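Local coordinates for 273aa long hypothetical dTDP-4-dehydrorhamnose reductase (PDB 2GGS), which binds NADPH and probably acts as a dTDP-4-dehydrorhamnose reductase, reducing the keto sugar nucleotide on the pathway to dTDP-L-rhamnose, at residues 215-218 / 219-223. Sequence-based numbering, arbitrary orientation.
Sequences FELA and LKIKE
Phe215 and Leu219 meet one turn apart on the alpha-helix 214-224, an i to i+4 pair within the RmlD family region of this extended Rossmann-type reductase. The methyl CD1 of Leu219 lies over one face of the phenyl ring in a CH-pi contact, 3.8 Å from the ring centroid and displaced toward the rim, where it comes 3.5 Å from Phe215 CZ. The ring reaches this place because CG of Phe215 stands anti to the backbone N (chi1 -171°), which carries the ring alongside the next turn. Leucine suits the site, since one branch of its fork can sit over the ring. Both side chains also touch Val231 of strand 231-234, so the pair joins the helix to that small sheet. Replacing Phe215 by an alanine would remove the ring, and Leu219 CD1 would probably lose the aromatic face it rests on, leaving a gap beside Val231.

Ala218, on the buried side, keeps its CB close against the helix backbone beside Leu219 N; it touches Val164 of helix 160-169 and Val231, and its shortness probably lets the helix pack near both. On a neighbouring buried flank, the side chains of Leu217 and Ile221 meet loosely, CD1 to CG2 4.3 Å, while Ile221 CG2 comes 3.2 Å from Leu217 O. Toward solvent, Lys220 rests its CG 3.4 Å from Glu216 O, and its chain bends beyond; Glu216 OE2 and Lys220 NZ stay 5.0 Å apart, too far for a salt bridge, though some attraction is likely. Regular backbone bonds hold these side chains in step: Leu219 N donates to Phe215 O at 3.0 Å, and Lys220 N to Glu216 O. Two residues further on, Lys222 N donates to Ala218 O at 2.9 Å, while Lys222 NZ bonds the carbonyl O of Leu227.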
ATOM      1  N   PHE A 215      17.650   8.370   4.186  1.00 17.13           N
ATOM      2  CA  PHE A 215      18.747   8.722   5.095  1.00 17.88           C
ATOM      3  C   PHE A 215      18.218   9.576   6.238  1.00 16.86           C
ATOM      4  O   PHE A 215      18.443   9.273   7.418  1.00 16.52           O
ATOM      5  CB  PHE A 215      19.839   9.463   4.322  1.00 18.11           C
ATOM      6  CG  PHE A 215      21.122   9.697   5.121  1.00 19.16           C
ATOM      7  CD1 PHE A 215      21.825   8.625   5.667  1.00 18.10           C
ATOM      8  CD2 PHE A 215      21.630  10.981   5.268  1.00 21.28           C
ATOM      9  CE1 PHE A 215      23.019   8.815   6.407  1.00 20.19           C
ATOM     10  CE2 PHE A 215      22.823  11.198   5.998  1.00 19.52           C
ATOM     11  CZ  PHE A 215      23.520  10.092   6.550  1.00 19.57           C
ATOM     12  N   GLU A 216      17.483  10.631   5.900  1.00 17.47           N
ATOM     13  CA  GLU A 216      17.008  11.493   6.972  1.00 18.12           C
ATOM     14  C   GLU A 216      16.056  10.685   7.852  1.00 18.93           C
ATOM     15  O   GLU A 216      16.099  10.782   9.078  1.00 19.16           O
ATOM     16  CB  GLU A 216      16.336  12.770   6.465  1.00 18.46           C
ATOM     17  CG  GLU A 216      15.810  13.603   7.646  1.00 19.29           C
ATOM     18  CD  GLU A 216      14.987  14.830   7.290  1.00 19.32           C
ATOM     19  OE1 GLU A 216      14.447  14.908   6.170  1.00 19.63           O
ATOM     20  OE2 GLU A 216      14.852  15.715   8.194  1.00 22.03           O
ATOM     21  N   LEU A 217      15.197   9.874   7.219  1.00 17.04           N
ATOM     22  CA  LEU A 217      14.219   9.109   7.992  1.00 18.54           C
ATOM     23  C   LEU A 217      14.900   8.176   8.986  1.00 18.49           C
ATOM     24  O   LEU A 217      14.508   8.113  10.149  1.00 17.56           O
ATOM     25  CB  LEU A 217      13.278   8.323   7.063  1.00 17.83           C
ATOM     26  CG  LEU A 217      12.203   7.453   7.725  1.00 19.98           C
ATOM     27  CD1 LEU A 217      11.375   8.265   8.712  1.00 19.75           C
ATOM     28  CD2 LEU A 217      11.308   6.867   6.664  1.00 19.45           C
ATOM     29  N   ALA A 218      15.949   7.496   8.520  1.00 19.04           N
ATOM     30  CA  ALA A 218      16.685   6.540   9.328  1.00 18.32           C
ATOM     31  C   ALA A 218      17.345   7.250  10.518  1.00 19.52           C
ATOM     32  O   ALA A 218      17.263   6.772  11.639  1.00 19.70           O
ATOM     33  CB  ALA A 218      17.720   5.830   8.471  1.00 18.80           C
ATOM     34  N   LEU A 219      17.949   8.409  10.251  1.00 20.56           N
ATOM     35  CA  LEU A 219      18.621   9.185  11.300  1.00 21.78           C
ATOM     36  C   LEU A 219      17.636   9.810  12.291  1.00 22.16           C
ATOM     37  O   LEU A 219      17.965   9.926  13.486  1.00 22.58           O
ATOM     38  CB  LEU A 219      19.524  10.264  10.700  1.00 21.18           C
ATOM     39  CG  LEU A 219      20.802   9.786  10.017  1.00 22.03           C
ATOM     40  CD1 LEU A 219      21.579  10.939   9.389  1.00 24.95           C
ATOM     41  CD2 LEU A 219      21.700   9.040  10.990  1.00 23.68           C
ATOM     42  N   LYS A 220      16.452  10.217  11.811  1.00 22.50           N
ATOM     43  CA  LYS A 220      15.380  10.673  12.707  1.00 23.21           C
ATOM     44  C   LYS A 220      15.014   9.564  13.651  1.00 22.74           C
ATOM     45  O   LYS A 220      14.870   9.836  14.857  1.00 24.41           O
ATOM     46  CB  LYS A 220      14.080  11.090  11.995  1.00 23.29           C
ATOM     47  CG  LYS A 220      14.115  12.411  11.312  1.00 26.55           C
ATOM     48  CD  LYS A 220      12.715  12.735  10.798  1.00 28.94           C
ATOM     49  CE  LYS A 220      11.855  13.286  11.928  1.00 33.05           C
ATOM     50  NZ  LYS A 220      12.482  14.555  12.420  1.00 33.27           N
ATOM     51  N   ILE A 221      14.858   8.325  13.153  1.00 22.76           N
ATOM     52  CA  ILE A 221      14.483   7.273  14.082  1.00 22.56           C
ATOM     53  C   ILE A 221      15.647   6.888  15.011  1.00 22.82           C
ATOM     54  O   ILE A 221      15.415   6.625  16.187  1.00 22.37           O
ATOM     55  CB  ILE A 221      13.686   6.030  13.518  1.00 24.60           C
ATOM     56  CG1 ILE A 221      14.459   4.728  13.656  1.00 24.43           C
ATOM     57  CG2 ILE A 221      12.920   6.251  12.184  1.00 21.74           C
ATOM     58  CD1 ILE A 221      13.607   3.552  13.527  1.00 29.34           C
ATOM     59  N   LYS A 222      16.878   6.924  14.508  1.00 23.03           N
ATOM     60  CA  LYS A 222      18.071   6.793  15.371  1.00 23.66           C
ATOM     61  C   LYS A 222      18.076   7.840  16.499  1.00 25.47           C
ATOM     62  O   LYS A 222      18.204   7.475  17.662  1.00 25.58           O
ATOM     63  CB  LYS A 222      19.367   6.862  14.550  1.00 24.64           C
ATOM     64  CG  LYS A 222      20.635   6.461  15.315  1.00 21.92           C
ATOM     65  CD  LYS A 222      21.844   6.467  14.440  1.00 27.61           C
ATOM     66  CE  LYS A 222      23.162   6.743  15.204  1.00 30.90           C
ATOM     67  NZ  LYS A 222      23.198   6.201  16.570  1.00 34.86           N
ATOM     68  N   GLU A 223      17.933   9.121  16.139  1.00 26.54           N
ATOM     69  CA  GLU A 223      17.869  10.248  17.091  1.00 28.14           C
ATOM     70  C   GLU A 223      16.708  10.046  18.055  1.00 27.63           C
ATOM     71  O   GLU A 223      16.861  10.227  19.277  1.00 27.34           O
ATOM     72  CB  GLU A 223      17.707  11.591  16.339  1.00 27.90           C
ATOM     73  CG  GLU A 223      17.527  12.884  17.244  1.00 29.29           C
ATOM     74  CD  GLU A 223      17.009  14.156  16.499  1.00 32.01           C
ATOM     75  OE1 GLU A 223      17.261  15.265  16.997  1.00 34.71           O
ATOM     76  OE2 GLU A 223      16.336  14.084  15.421  1.00 40.99           O
TER